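Local coordinates for oligopeptide-binding protein appA (Bacillus subtilis, PDB 1XOC) that binds oligopeptides as the receptor component of an ATP-binding cassette permease that imports peptides and supports sporulation and genetic competence, at residues Thr41-Ala44 and Ser45-Glu49; Glu192-Gln195 and Gly196-Lys200; Asn241-Ala244 and Thr245-Lys248; Asp280-Val283 and Arg284-Leu287; Gln337-Glu341 and Ala342-Asp346. All coordinates share one frame; numbering follows the deposited sequence.

Interaction 1: Thr41-Ala44 and Ser45-Glu49. With ZN (zinc ion), chain O.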
loop_
_atom_site.group_PDB
_atom_site.type_symbol
_atom_site.label_atom_id
_atom_site.label_comp_id
_atom_site.label_asym_id
_atom_site.label_seq_id
_atom_site.Cartn_x
_atom_site.Cartn_y
_atom_site.Cartn_z
ATOM N N THR A 41 1.754 3.910 6.972
ATOM C CA THR A 41 0.626 3.561 6.098
ATOM C C THR A 41 1.016 3.500 4.617
ATOM O O THR A 41 0.149 3.228 3.781
ATOM C CB THR A 41 -0.607 4.461 6.295
ATOM O OG1 THR A 41 -0.241 5.823 6.013
ATOM C CG2 THR A 41 -1.151 4.396 7.731
ATOM N N ASP A 42 2.288 3.763 4.303
ATOM C CA ASP A 42 2.718 3.999 2.913
ATOM C C ASP A 42 3.802 3.040 2.461
ATOM O O ASP A 42 4.622 2.579 3.264
ATOM C CB ASP A 42 3.137 5.462 2.701
ATOM C CG ASP A 42 4.478 5.787 3.297
ATOM O OD1 ASP A 42 5.447 5.880 2.511
ATOM O OD2 ASP A 42 4.585 5.915 4.535
ATOM N N ASP A 43 3.844 2.756 1.175
ATOM C CA ASP A 43 4.757 1.761 0.658
ATOM C C ASP A 43 6.236 2.128 0.750
ATOM O O ASP A 43 7.088 1.277 0.872
ATOM C CB ASP A 43 4.432 1.452 -0.778
ATOM C CG ASP A 43 4.612 -0.015 -1.085
ATOM O OD1 ASP A 43 4.114 -0.871 -0.299
ATOM O OD2 ASP A 43 5.269 -0.316 -2.103
ATOM N N ALA A 44 6.562 3.404 0.715
ATOM C CA ALA A 44 7.956 3.802 0.807
ATOM C C ALA A 44 8.505 3.451 2.187
ATOM O O ALA A 44 9.625 2.936 2.328
ATOM C CB ALA A 44 8.087 5.287 0.526
ATOM N N SER A 45 7.744 3.776 3.230
ATOM C CA SER A 45 8.096 3.363 4.600
ATOM C C SER A 45 8.208 1.860 4.671
ATOM O O SER A 45 9.169 1.342 5.210
ATOM C CB SER A 45 7.094 3.916 5.620
ATOM O OG SER A 45 7.009 5.367 5.577
ATOM N N THR A 46 7.253 1.181 4.094
ATOM C CA THR A 46 7.228 -0.267 4.189
ATOM C C THR A 46 8.456 -0.892 3.482
ATOM O O THR A 46 9.013 -1.900 3.939
ATOM C CB THR A 46 5.904 -0.841 3.665
ATOM O OG1 THR A 46 4.823 -0.324 4.449
ATOM C CG2 THR A 46 5.834 -2.353 3.780
ATOM N N ASP A 47 8.879 -0.321 2.359
ATOM C CA ASP A 47 10.086 -0.807 1.672
ATOM C C ASP A 47 11.303 -0.831 2.605
ATOM O O ASP A 47 12.095 -1.801 2.586
ATOM C CB ASP A 47 10.458 0.069 0.469
ATOM C CG ASP A 47 9.589 -0.160 -0.754
ATOM O OD1 ASP A 47 8.945 -1.239 -0.903
ATOM O OD2 ASP A 47 9.644 0.775 -1.593
ATOM N N ILE A 48 11.491 0.229 3.379
ATOM C CA ILE A 48 12.654 0.289 4.254
ATOM C C ILE A 48 12.470 -0.688 5.448
ATOM O O ILE A 48 13.419 -1.388 5.847
ATOM C CB ILE A 48 12.881 1.706 4.706
ATOM C CG1 ILE A 48 13.027 2.618 3.496
ATOM C CG2 ILE A 48 14.110 1.776 5.621
ATOM C CD1 ILE A 48 14.222 2.386 2.667
ATOM N N GLU A 49 11.264 -0.710 6.030
ATOM C CA GLU A 49 10.957 -1.617 7.131
ATOM C C GLU A 49 11.284 -3.077 6.810
ATOM O O GLU A 49 11.822 -3.803 7.640
ATOM C CB GLU A 49 9.456 -1.512 7.474
ATOM C CG GLU A 49 9.079 -0.196 8.126
ATOM C CD GLU A 49 7.580 0.034 8.182
ATOM O OE1 GLU A 49 6.816 -0.848 7.763
ATOM O OE2 GLU A 49 7.139 1.108 8.654
HETATM ZN ZN ZN O . 8.606 0.222 -3.585
HETATM O O HOH W 1 7.460 -2.282 -3.163
HETATM O O HOH W 2 6.850 1.394 -2.956
HETATM O O HOH W 3 9.085 0.764 -5.906
HETATM O O HOH W 4 10.798 0.484 -4.437
#

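Interaction 2: Glu192-Gln195 and Gly196-Lys200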
loop_
_atom_site.group_PDB
_atom_site.type_symbol
_atom_site.label_atom_id
_atom_site.label_comp_id
_atom_site.label_asym_id
_atom_site.label_seq_id
_atom_site.Cartn_x
_atom_site.Cartn_y
_atom_site.Cartn_z
ATOM N N GLU A 192 22.293 6.074 7.333
ATOM C CA GLU A 192 22.066 7.508 7.211
ATOM C C GLU A 192 20.763 7.786 6.479
ATOM O O GLU A 192 20.396 7.032 5.582
ATOM C CB GLU A 192 23.196 8.122 6.413
ATOM C CG GLU A 192 23.099 9.640 6.366
ATOM C CD GLU A 192 24.181 10.305 5.514
ATOM O OE1 GLU A 192 24.917 9.580 4.780
ATOM O OE2 GLU A 192 24.289 11.567 5.597
ATOM N N TRP A 193 20.055 8.822 6.907
ATOM C CA TRP A 193 18.918 9.363 6.164
ATOM C C TRP A 193 19.139 10.868 5.981
ATOM O O TRP A 193 18.972 11.672 6.918
ATOM C CB TRP A 193 17.603 9.057 6.878
ATOM C CG TRP A 193 16.355 9.548 6.200
ATOM C CD1 TRP A 193 16.241 10.193 4.991
ATOM C CD2 TRP A 193 15.034 9.417 6.705
ATOM N NE1 TRP A 193 14.904 10.469 4.727
ATOM C CE2 TRP A 193 14.148 9.997 5.760
ATOM C CE3 TRP A 193 14.499 8.846 7.865
ATOM C CZ2 TRP A 193 12.753 10.010 5.947
ATOM C CZ3 TRP A 193 13.123 8.876 8.051
ATOM C CH2 TRP A 193 12.270 9.480 7.108
ATOM N N LYS A 194 19.589 11.219 4.782
ATOM C CA LYS A 194 19.772 12.610 4.382
ATOM C C LYS A 194 18.429 13.059 3.826
ATOM O O LYS A 194 18.000 12.592 2.750
ATOM C CB LYS A 194 20.866 12.702 3.340
ATOM C CG LYS A 194 21.148 14.147 2.955
ATOM C CD LYS A 194 22.615 14.592 3.020
ATOM C CE LYS A 194 22.658 16.064 3.445
ATOM N NZ LYS A 194 23.998 16.718 3.443
ATOM N N GLN A 195 17.745 13.892 4.609
ATOM C CA GLN A 195 16.359 14.225 4.359
ATOM C C GLN A 195 16.212 14.827 2.947
ATOM O O GLN A 195 16.976 15.702 2.538
ATOM C CB GLN A 195 15.821 15.166 5.451
ATOM C CG GLN A 195 14.316 15.438 5.359
ATOM C CD GLN A 195 13.461 14.299 5.882
ATOM O OE1 GLN A 195 13.858 13.568 6.794
ATOM N NE2 GLN A 195 12.264 14.146 5.298
ATOM N N GLY A 196 15.245 14.307 2.199
ATOM C CA GLY A 196 14.980 14.747 0.849
ATOM C C GLY A 196 15.924 14.199 -0.214
ATOM O O GLY A 196 15.809 14.557 -1.391
ATOM N N GLN A 197 16.867 13.336 0.166
ATOM C CA GLN A 197 17.880 12.890 -0.778
ATOM C C GLN A 197 17.988 11.377 -0.814
ATOM O O GLN A 197 17.866 10.788 -1.881
ATOM C CB GLN A 197 19.224 13.484 -0.433
ATOM C CG GLN A 197 19.247 14.971 -0.524
ATOM C CD GLN A 197 20.652 15.510 -0.560
ATOM O OE1 GLN A 197 20.993 16.408 0.203
ATOM N NE2 GLN A 197 21.493 14.940 -1.426
ATOM N N TYR A 198 18.297 10.767 0.325
ATOM C CA TYR A 198 18.483 9.303 0.343
ATOM C C TYR A 198 18.496 8.698 1.731
ATOM O O TYR A 198 18.761 9.346 2.706
ATOM C CB TYR A 198 19.802 8.909 -0.353
ATOM C CG TYR A 198 21.029 9.457 0.338
ATOM C CD1 TYR A 198 21.620 10.626 -0.086
ATOM C CD2 TYR A 198 21.588 8.792 1.429
ATOM C CE1 TYR A 198 22.731 11.122 0.561
ATOM C CE2 TYR A 198 22.715 9.285 2.073
ATOM C CZ TYR A 198 23.268 10.437 1.636
ATOM O OH TYR A 198 24.391 10.936 2.291
ATOM N N ILE A 199 18.234 7.402 1.758
ATOM C CA ILE A 199 18.420 6.561 2.932
ATOM C C ILE A 199 19.445 5.508 2.521
ATOM O O ILE A 199 19.238 4.792 1.533
ATOM C CB ILE A 199 17.116 5.864 3.329
ATOM C CG1 ILE A 199 16.088 6.928 3.735
ATOM C CG2 ILE A 199 17.369 4.859 4.445
ATOM C CD1 ILE A 199 14.699 6.461 3.816
ATOM N N LYS A 200 20.519 5.399 3.287
ATOM C CA LYS A 200 21.577 4.420 3.029
ATOM C C LYS A 200 21.567 3.346 4.100
ATOM O O LYS A 200 21.532 3.642 5.293
ATOM C CB LYS A 200 22.943 5.114 3.021
ATOM C CG LYS A 200 24.063 4.217 2.463
ATOM C CD LYS A 200 25.317 5.020 2.339
ATOM C CE LYS A 200 26.578 4.163 2.186
ATOM N NZ LYS A 200 27.776 4.919 2.690
#

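Interaction 3: Asn241-Ala244 and Thr245-Lys248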
loop_
_atom_site.group_PDB
_atom_site.type_symbol
_atom_site.label_atom_id
_atom_site.label_comp_id
_atom_site.label_asym_id
_atom_site.label_seq_id
_atom_site.Cartn_x
_atom_site.Cartn_y
_atom_site.Cartn_z
ATOM N N ASN A 241 11.474 1.334 -11.056
ATOM C CA ASN A 241 10.218 0.992 -11.724
ATOM C C ASN A 241 9.949 2.005 -12.817
ATOM O O ASN A 241 9.450 3.112 -12.557
ATOM C CB ASN A 241 9.078 0.997 -10.705
ATOM C CG ASN A 241 7.768 0.411 -11.261
ATOM O OD1 ASN A 241 7.643 0.073 -12.450
ATOM N ND2 ASN A 241 6.784 0.297 -10.371
ATOM N N VAL A 242 10.328 1.657 -14.031
ATOM C CA VAL A 242 10.230 2.558 -15.165
ATOM C C VAL A 242 8.784 2.735 -15.607
ATOM O O VAL A 242 8.093 1.744 -15.875
ATOM C CB VAL A 242 11.023 1.990 -16.377
ATOM C CG1 VAL A 242 10.902 2.893 -17.583
ATOM C CG2 VAL A 242 12.469 1.746 -15.974
ATOM N N PRO A 243 8.322 3.985 -15.754
ATOM C CA PRO A 243 6.983 4.195 -16.334
ATOM C C PRO A 243 6.830 3.532 -17.697
ATOM O O PRO A 243 7.760 3.545 -18.498
ATOM C CB PRO A 243 6.920 5.719 -16.511
ATOM C CG PRO A 243 7.835 6.254 -15.476
ATOM C CD PRO A 243 8.967 5.266 -15.399
ATOM N N ALA A 244 5.648 2.999 -17.992
ATOM C CA ALA A 244 5.436 2.301 -19.276
ATOM C C ALA A 244 5.775 3.130 -20.507
ATOM O O ALA A 244 6.284 2.602 -21.502
ATOM C CB ALA A 244 4.004 1.816 -19.391
ATOM N N THR A 245 5.480 4.429 -20.458
ATOM C CA THR A 245 5.744 5.315 -21.568
ATOM C C THR A 245 7.239 5.438 -21.874
ATOM O O THR A 245 7.606 5.774 -22.992
ATOM C CB THR A 245 5.133 6.725 -21.332
ATOM O OG1 THR A 245 5.584 7.245 -20.087
ATOM C CG2 THR A 245 3.617 6.657 -21.281
ATOM N N ASP A 246 8.089 5.136 -20.889
ATOM C CA ASP A 246 9.540 5.196 -21.066
ATOM C C ASP A 246 10.196 3.827 -21.324
ATOM O O ASP A 246 11.424 3.735 -21.348
ATOM C CB ASP A 246 10.182 5.828 -19.829
ATOM C CG ASP A 246 9.781 7.277 -19.640
ATOM O OD1 ASP A 246 9.371 7.638 -18.526
ATOM O OD2 ASP A 246 9.879 8.050 -20.611
ATOM N N TYR A 247 9.396 2.773 -21.505
ATOM C CA TYR A 247 9.944 1.427 -21.677
ATOM C C TYR A 247 10.924 1.333 -22.857
ATOM O O TYR A 247 12.030 0.813 -22.710
ATOM C CB TYR A 247 8.825 0.403 -21.884
ATOM C CG TYR A 247 9.354 -1.005 -21.864
ATOM C CD1 TYR A 247 9.968 -1.553 -22.989
ATOM C CD2 TYR A 247 9.252 -1.776 -20.738
ATOM C CE1 TYR A 247 10.478 -2.849 -22.968
ATOM C CE2 TYR A 247 9.754 -3.069 -20.700
ATOM C CZ TYR A 247 10.351 -3.604 -21.832
ATOM O OH TYR A 247 10.858 -4.871 -21.806
ATOM N N LYS A 248 10.506 1.807 -24.022
ATOM C CA LYS A 248 11.322 1.656 -25.219
ATOM C C LYS A 248 12.600 2.480 -25.135
ATOM O O LYS A 248 13.615 2.105 -25.713
ATOM C CB LYS A 248 10.528 1.965 -26.470
ATOM C CG LYS A 248 9.513 0.878 -26.742
ATOM C CD LYS A 248 9.109 0.825 -28.177
ATOM C CE LYS A 248 8.209 1.984 -28.581
ATOM N NZ LYS A 248 7.874 1.888 -30.033
HETATM O O HOH W 5 7.597 2.689 -24.365
#

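Interaction 4: Asp280-Val283 and Arg284-Leu287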
loop_
_atom_site.group_PDB
_atom_site.type_symbol
_atom_site.label_atom_id
_atom_site.label_comp_id
_atom_site.label_asym_id
_atom_site.label_seq_id
_atom_site.Cartn_x
_atom_site.Cartn_y
_atom_site.Cartn_z
ATOM N N ASP A 280 -23.590 12.148 -2.457
ATOM C CA ASP A 280 -24.647 11.462 -3.210
ATOM C C ASP A 280 -24.045 10.389 -4.103
ATOM O O ASP A 280 -23.209 10.682 -4.961
ATOM C CB ASP A 280 -25.423 12.475 -4.062
ATOM C CG ASP A 280 -26.665 11.886 -4.750
ATOM O OD1 ASP A 280 -26.937 10.673 -4.652
ATOM O OD2 ASP A 280 -27.392 12.667 -5.406
ATOM N N LYS A 281 -24.473 9.148 -3.902
ATOM C CA LYS A 281 -24.058 8.029 -4.746
ATOM C C LYS A 281 -24.257 8.321 -6.233
ATOM O O LYS A 281 -23.414 7.965 -7.051
ATOM C CB LYS A 281 -24.859 6.779 -4.386
ATOM C CG LYS A 281 -24.588 5.582 -5.278
ATOM C CD LYS A 281 -25.383 4.356 -4.842
ATOM C CE LYS A 281 -26.719 4.279 -5.536
ATOM N NZ LYS A 281 -27.491 3.082 -5.118
ATOM N N LYS A 282 -25.388 8.935 -6.588
ATOM C CA LYS A 282 -25.686 9.175 -8.004
ATOM C C LYS A 282 -24.687 10.145 -8.643
ATOM O O LYS A 282 -24.311 9.977 -9.810
ATOM C CB LYS A 282 -27.125 9.656 -8.205
ATOM C CG LYS A 282 -27.619 9.348 -9.598
ATOM C CD LYS A 282 -29.124 9.402 -9.707
ATOM C CE LYS A 282 -29.550 10.741 -10.182
ATOM N NZ LYS A 282 -28.860 10.989 -11.455
ATOM N N VAL A 283 -24.231 11.126 -7.866
ATOM C CA VAL A 283 -23.186 12.047 -8.323
ATOM C C VAL A 283 -21.870 11.292 -8.563
ATOM O O VAL A 283 -21.251 11.460 -9.614
ATOM C CB VAL A 283 -23.001 13.241 -7.341
ATOM C CG1 VAL A 283 -21.702 14.033 -7.614
ATOM C CG2 VAL A 283 -24.226 14.159 -7.422
ATOM N N ARG A 284 -21.450 10.467 -7.604
ATOM C CA ARG A 284 -20.238 9.663 -7.778
ATOM C C ARG A 284 -20.322 8.754 -9.003
ATOM O O ARG A 284 -19.371 8.659 -9.774
ATOM C CB ARG A 284 -19.911 8.846 -6.534
ATOM C CG ARG A 284 -19.591 9.696 -5.334
ATOM C CD ARG A 284 -18.965 8.895 -4.233
ATOM N NE ARG A 284 -19.785 7.738 -3.846
ATOM C CZ ARG A 284 -20.740 7.757 -2.918
ATOM N NH1 ARG A 284 -21.037 8.875 -2.268
ATOM N NH2 ARG A 284 -21.429 6.659 -2.657
ATOM N N GLN A 285 -21.478 8.130 -9.213
ATOM C CA GLN A 285 -21.696 7.319 -10.412
ATOM C C GLN A 285 -21.592 8.156 -11.692
ATOM O O GLN A 285 -21.070 7.697 -12.705
ATOM C CB GLN A 285 -23.062 6.640 -10.359
ATOM C CG GLN A 285 -23.212 5.563 -9.287
ATOM C CD GLN A 285 -24.611 4.995 -9.224
ATOM O OE1 GLN A 285 -24.813 3.907 -8.697
ATOM N NE2 GLN A 285 -25.591 5.733 -9.751
ATOM N N ALA A 286 -22.110 9.375 -11.634
ATOM C CA ALA A 286 -22.046 10.309 -12.760
ATOM C C ALA A 286 -20.604 10.699 -13.091
ATOM O O ALA A 286 -20.238 10.813 -14.266
ATOM C CB ALA A 286 -22.861 11.540 -12.458
ATOM N N LEU A 287 -19.789 10.922 -12.066
ATOM C CA LEU A 287 -18.391 11.301 -12.268
ATOM C C LEU A 287 -17.635 10.189 -12.976
ATOM O O LEU A 287 -16.877 10.429 -13.914
ATOM C CB LEU A 287 -17.723 11.639 -10.941
ATOM C CG LEU A 287 -18.219 12.880 -10.204
ATOM C CD1 LEU A 287 -17.802 12.887 -8.744
ATOM C CD2 LEU A 287 -17.712 14.126 -10.873
#

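Interaction 5: Gln337-Glu341 and Ala342-Asp346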
loop_
_atom_site.group_PDB
_atom_site.type_symbol
_atom_site.label_atom_id
_atom_site.label_comp_id
_atom_site.label_asym_id
_atom_site.label_seq_id
_atom_site.Cartn_x
_atom_site.Cartn_y
_atom_site.Cartn_z
ATOM N N GLN A 337 -27.126 13.985 -17.688
ATOM C CA GLN A 337 -28.504 13.683 -17.300
ATOM C C GLN A 337 -28.569 13.243 -15.847
ATOM O O GLN A 337 -29.413 13.694 -15.089
ATOM C CB GLN A 337 -29.073 12.597 -18.222
ATOM C CG GLN A 337 -30.494 12.122 -17.918
ATOM C CD GLN A 337 -31.540 13.218 -17.956
ATOM O OE1 GLN A 337 -31.389 14.217 -18.664
ATOM N NE2 GLN A 337 -32.637 13.021 -17.210
ATOM N N MET A 338 -27.648 12.366 -15.456
ATOM C CA MET A 338 -27.569 11.900 -14.073
ATOM C C MET A 338 -27.351 13.054 -13.098
ATOM O O MET A 338 -27.957 13.084 -12.031
ATOM C CB MET A 338 -26.445 10.870 -13.916
ATOM C CG MET A 338 -26.731 9.543 -14.589
ATOM S SD MET A 338 -25.240 8.535 -14.659
ATOM C CE MET A 338 -25.199 7.922 -12.993
ATOM N N LEU A 339 -26.489 14.004 -13.462
ATOM C CA LEU A 339 -26.226 15.161 -12.610
ATOM C C LEU A 339 -27.450 16.076 -12.509
ATOM O O LEU A 339 -27.736 16.613 -11.439
ATOM C CB LEU A 339 -25.016 15.943 -13.113
ATOM C CG LEU A 339 -23.697 15.219 -12.854
ATOM C CD1 LEU A 339 -22.596 15.837 -13.664
ATOM C CD2 LEU A 339 -23.359 15.244 -11.375
ATOM N N ALA A 340 -28.156 16.242 -13.626
ATOM C CA ALA A 340 -29.405 17.010 -13.657
ATOM C C ALA A 340 -30.443 16.355 -12.757
ATOM O O ALA A 340 -31.076 17.028 -11.939
ATOM C CB ALA A 340 -29.916 17.124 -15.083
ATOM N N GLU A 341 -30.607 15.042 -12.900
ATOM C CA GLU A 341 -31.498 14.262 -12.022
ATOM C C GLU A 341 -31.123 14.421 -10.541
ATOM O O GLU A 341 -32.003 14.440 -9.680
ATOM C CB GLU A 341 -31.484 12.772 -12.411
ATOM C CG GLU A 341 -32.305 12.439 -13.661
ATOM C CD GLU A 341 -31.967 11.076 -14.296
ATOM O OE1 GLU A 341 -31.153 10.300 -13.728
ATOM O OE2 GLU A 341 -32.533 10.790 -15.384
ATOM N N ALA A 342 -29.827 14.548 -10.254
ATOM C CA ALA A 342 -29.331 14.755 -8.888
ATOM C C ALA A 342 -29.412 16.209 -8.408
ATOM O O ALA A 342 -28.935 16.523 -7.319
ATOM C CB ALA A 342 -27.907 14.237 -8.754
ATOM N N GLY A 343 -29.998 17.097 -9.212
ATOM C CA GLY A 343 -30.226 18.486 -8.808
ATOM C C GLY A 343 -29.216 19.509 -9.300
ATOM O O GLY A 343 -29.338 20.693 -8.987
ATOM N N TRP A 344 -28.228 19.071 -10.076
ATOM C CA TRP A 344 -27.178 19.963 -10.564
ATOM C C TRP A 344 -27.509 20.493 -11.953
ATOM O O TRP A 344 -27.775 19.721 -12.875
ATOM C CB TRP A 344 -25.821 19.247 -10.575
ATOM C CG TRP A 344 -25.315 18.997 -9.217
ATOM C CD1 TRP A 344 -25.498 17.864 -8.471
ATOM C CD2 TRP A 344 -24.553 19.898 -8.398
ATOM N NE1 TRP A 344 -24.899 18.006 -7.243
ATOM C CE2 TRP A 344 -24.309 19.240 -7.172
ATOM C CE3 TRP A 344 -24.039 21.184 -8.588
ATOM C CZ2 TRP A 344 -23.588 19.834 -6.132
ATOM C CZ3 TRP A 344 -23.318 21.776 -7.554
ATOM C CH2 TRP A 344 -23.089 21.089 -6.343
ATOM N N LYS A 345 -27.525 21.815 -12.089
ATOM C CA LYS A 345 -27.577 22.451 -13.398
ATOM C C LYS A 345 -26.987 23.848 -13.292
ATOM O O LYS A 345 -26.994 24.446 -12.223
ATOM C CB LYS A 345 -29.014 22.479 -13.938
ATOM C CG LYS A 345 -29.876 23.620 -13.469
ATOM C CD LYS A 345 -31.177 23.709 -14.297
ATOM C CE LYS A 345 -32.147 22.548 -13.983
ATOM N NZ LYS A 345 -31.679 21.190 -14.430
ATOM N N ASP A 346 -26.429 24.344 -14.389
ATOM C CA ASP A 346 -25.876 25.688 -14.413
ATOM C C ASP A 346 -27.059 26.655 -14.357
ATOM O O ASP A 346 -27.906 26.641 -15.244
ATOM C CB ASP A 346 -25.061 25.889 -15.690
ATOM C CG ASP A 346 -24.448 27.309 -15.794
ATOM O OD1 ASP A 346 -24.598 28.187 -14.883
ATOM O OD2 ASP A 346 -23.803 27.579 -16.827
#

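Interaction 1: Thr41-Ala44 and Ser45-Glu49
Thr46 N donates to Asp42 O (3.1 Å) and Asp47 N to Asp43 O (2.8 Å), which closes the first turn of helix 43-52. Asp42 is the N-cap residue. Its CG lies between the backbone N and the carbonyl carbon (chi1 75°), and this turns the carboxylate over the first amides of the helix. OD1 accepts from Ser45 N at 3.2 Å, with the donor above the carboxylate plane. Ala44 N makes a weak bond to the same oxygen, and Trp398 NE1 is a further partner. OD2 takes the hydroxyl of Ser45 at 2.7 Å (to OG), on its syn side.

One turn apart, Asp43 and Asp47 bring their carboxylates near each other, OD2 to OD1 4.0 Å, with planes 65° apart. Arg508 forms salt bridges with both, which would offset their like charges. Asp47 OD2 binds a zinc ion at 2.3 Å and is also hydrogen-bonded to Tyr219. Asp43 OD2 accepts at 2.5 Å from a water bound to that metal, so it acts in the second shell. The whole is a side-chain N-cap at a helix start that borders the peptide site, where the backbones of Thr41 and Asp43 hydrogen-bond to the bound peptide.

Interaction 2: Glu192-Gln195 and Gly196-Lys200
Ile199 packs tightly on Trp193 across the antiparallel hairpin of strands 188-194 and 198-203. The two form a non-hydrogen-bonded pair on the buried face. Ile199 CG1 stands over the five-membered ring of Trp193, 3.6 Å from its centroid and 18° off the normal, a CH-pi contact. Gln195 OE1 lies over the opposite face, toward the rim. Trp193 NE1 is hydrogen-bonded to Glu31, and Lys180 makes a cation-pi contact with the ring.

The other face carries Glu192, Lys194, Tyr198 and Lys200 and is looser. Lys194 CB sits over the Tyr198 ring, 3.8 Å from its centroid. Tyr198 CG lies between the backbone N and the carbonyl carbon (chi1 63°), so the ring leans over the neighbouring strand. Its OH donates to Glu192 OE1 at 2.9 Å, from above the carboxylate plane. The long chains of Lys194 and Gln197 run side by side at the exposed turn end.

There Gln197 N (2.9 Å) and Tyr198 N (3.0 Å) both donate to Lys194 O, a classic beta bulge. The chemistry thus differs by face: inside, an indole packed against an aliphatic chain, with its NE1 satisfied by Glu31; outside, a phenol hydrogen bond that would restrain the Glu192 carboxylate.

Interaction 3: Asn241-Ala244 and Thr245-Lys248
Ala244 O is gripped by two donors. Tyr247 N reaches it at 3.1 Å, and a water donates to it at 3.2 Å. The same water accepts from Lys248 N at 3.1 Å and so bridges the turn. One residue earlier, Asp246 N donates to Pro243 O at 2.9 Å. Both backbone donors stand well above the planes of the carbonyls they meet. Each bond spans three residues, as in a 3-10 turn, and this turn leads from strand 240-241 into helix 247-250. Asp246 holds the N-cap position of that helix, but its carboxylate makes no capping bond. It turns to the proline instead: Asp246 OD1 lies 3.7 Å from Pro243 CG and takes a salt bridge from Lys371. Asp246 CB also touches Val242 CG1 at 3.8 Å, and Val242 packs on Leu232 and Glu229 of helix 225-234. Tyr247 CG is anti to the backbone N (chi1 -172°). This carries the ring away from the turn to Ile258 and Thr260 of strand 256-262, while Tyr247 CB stays 3.4 Å from Ala244 O. The methyl of Ala244 packs on His492 and Asp304, which bind a zinc ion.

Interaction 4: Asp280-Val283 and Arg284-Leu287
Arg284 N, Gln285 N, Ala286 N and Leu287 N donate in turn to the carbonyls of Asp280, Lys281, Lys282 and Val283, the regular first turns of helix 281-289. Asp280 is the N-cap. Its OD1 accepts from Lys282 N at 3.0 Å, with the donor above the carboxylate plane.

The Arg284 side chain bends at chi3 (-55°) and folds back along the helix. Its guanidinium lays one face over the backbone, where it meets both Asp280 O and Lys281 CA, the latter 3.6 Å from Arg284 NH2. Backbone oxygens hold it at three points: NE pairs with Gln481 O, NH2 with Asp480 O and NH1 with Phe278 O. This fixes the rotation of the plane.

Lys281 crosses Gln285 at a slant and ends in a salt bridge with Glu479 of helix 463-480. Gln285 CG rests 3.3 Å from Lys281 O. On another flank Val283 CG1 meets Leu287 CD1 at 4.2 Å, and Leu287 packs on Trp271 of strand 265-271. Leu287 CG is also 3.4 Å from Val283 O. Ala286 CB lies 3.3 Å from Val283 O, and its methyl faces Met338 and Leu339 of helix 332-341.

The chemistry implies a buried guanidinium that is probably stabilised mainly by carbonyl dipoles. Arg284 meets carbonyl oxygens at every nitrogen, and its pairing with the carboxylate of Glu273 is long and weak. Such a set of carbonyls would be expected to keep the group charged and to tie the start of this helix to the end of helix 463-480.

Interaction 5: Gln337-Glu341 and Ala342-Asp346
A Schellman motif ends helix 332-341 at Ala342 and Gly343. Trp344 N donates to Leu339 O at 2.9 Å, and Gly343 N donates to Ala340 O, also at 2.9 Å. The second donor stands well above the carbonyl plane. Gly343 has a positive phi (99°), which swings the chain off the helix. Before it, Ala342 N still makes a helical bond to Met338 O at 3.0 Å.

The side chains follow this wrap. Trp344 and Leu339 meet through their CB atoms, 4.2 Å apart. Trp344 CG is anti to its own carbonyl carbon (chi1 -70°), and the indole leads away from the helix to meet the ring of Phe360. Leu339 O lies in the plane of the indole at its edge, 3.9 Å from Trp344 CD1. The returning chain also gives a CA-H...O contact, Ala340 CA to Trp344 O at 3.3 Å. Ala342 CB is 3.5 Å from Met338 O, and the methyl packs on Asp280 and Val283.

Along the exposed side of the helix Gln337 NE2 donates to Glu341 OE2 at 2.9 Å. The acceptor lies in the amide plane, while the amide meets the carboxylate from above its plane.

Beyond the turn, Asp346 accepts from Asn348 N and Gly351 N in the loop whose residues Asn348, Asp350, Ile352 and Asp354 bind zinc. The paired bonds, the glycine in a left-handed backbone conformation and the apolar contact between Leu339 and Trp344 are the marks of a Schellman C-cap.

How the interactions relate
The five contacts follow one another along the chain and form two touching pairs plus one apart. Interactions 1 and 2 have centres about 14 Å apart and meet where Ile48 CG1 lies 4.2 Å from Ile199 CD1. Interactions 4 and 5 have centres about 10 Å apart. Gln285 CB packs on Met338 CE at 3.6 Å, which joins helices 281-289 and 332-341, and Lys282 adds a long, weak ion pair with Glu341. The two pairs are far apart, interactions 2 and 5 by about 50 Å between centres. Interaction 3 lies about 23 Å from interaction 1, centre to centre. Both approach the bound peptide: interaction 1 meets it through backbone hydrogen bonds, interaction 3 through packing of Asn241.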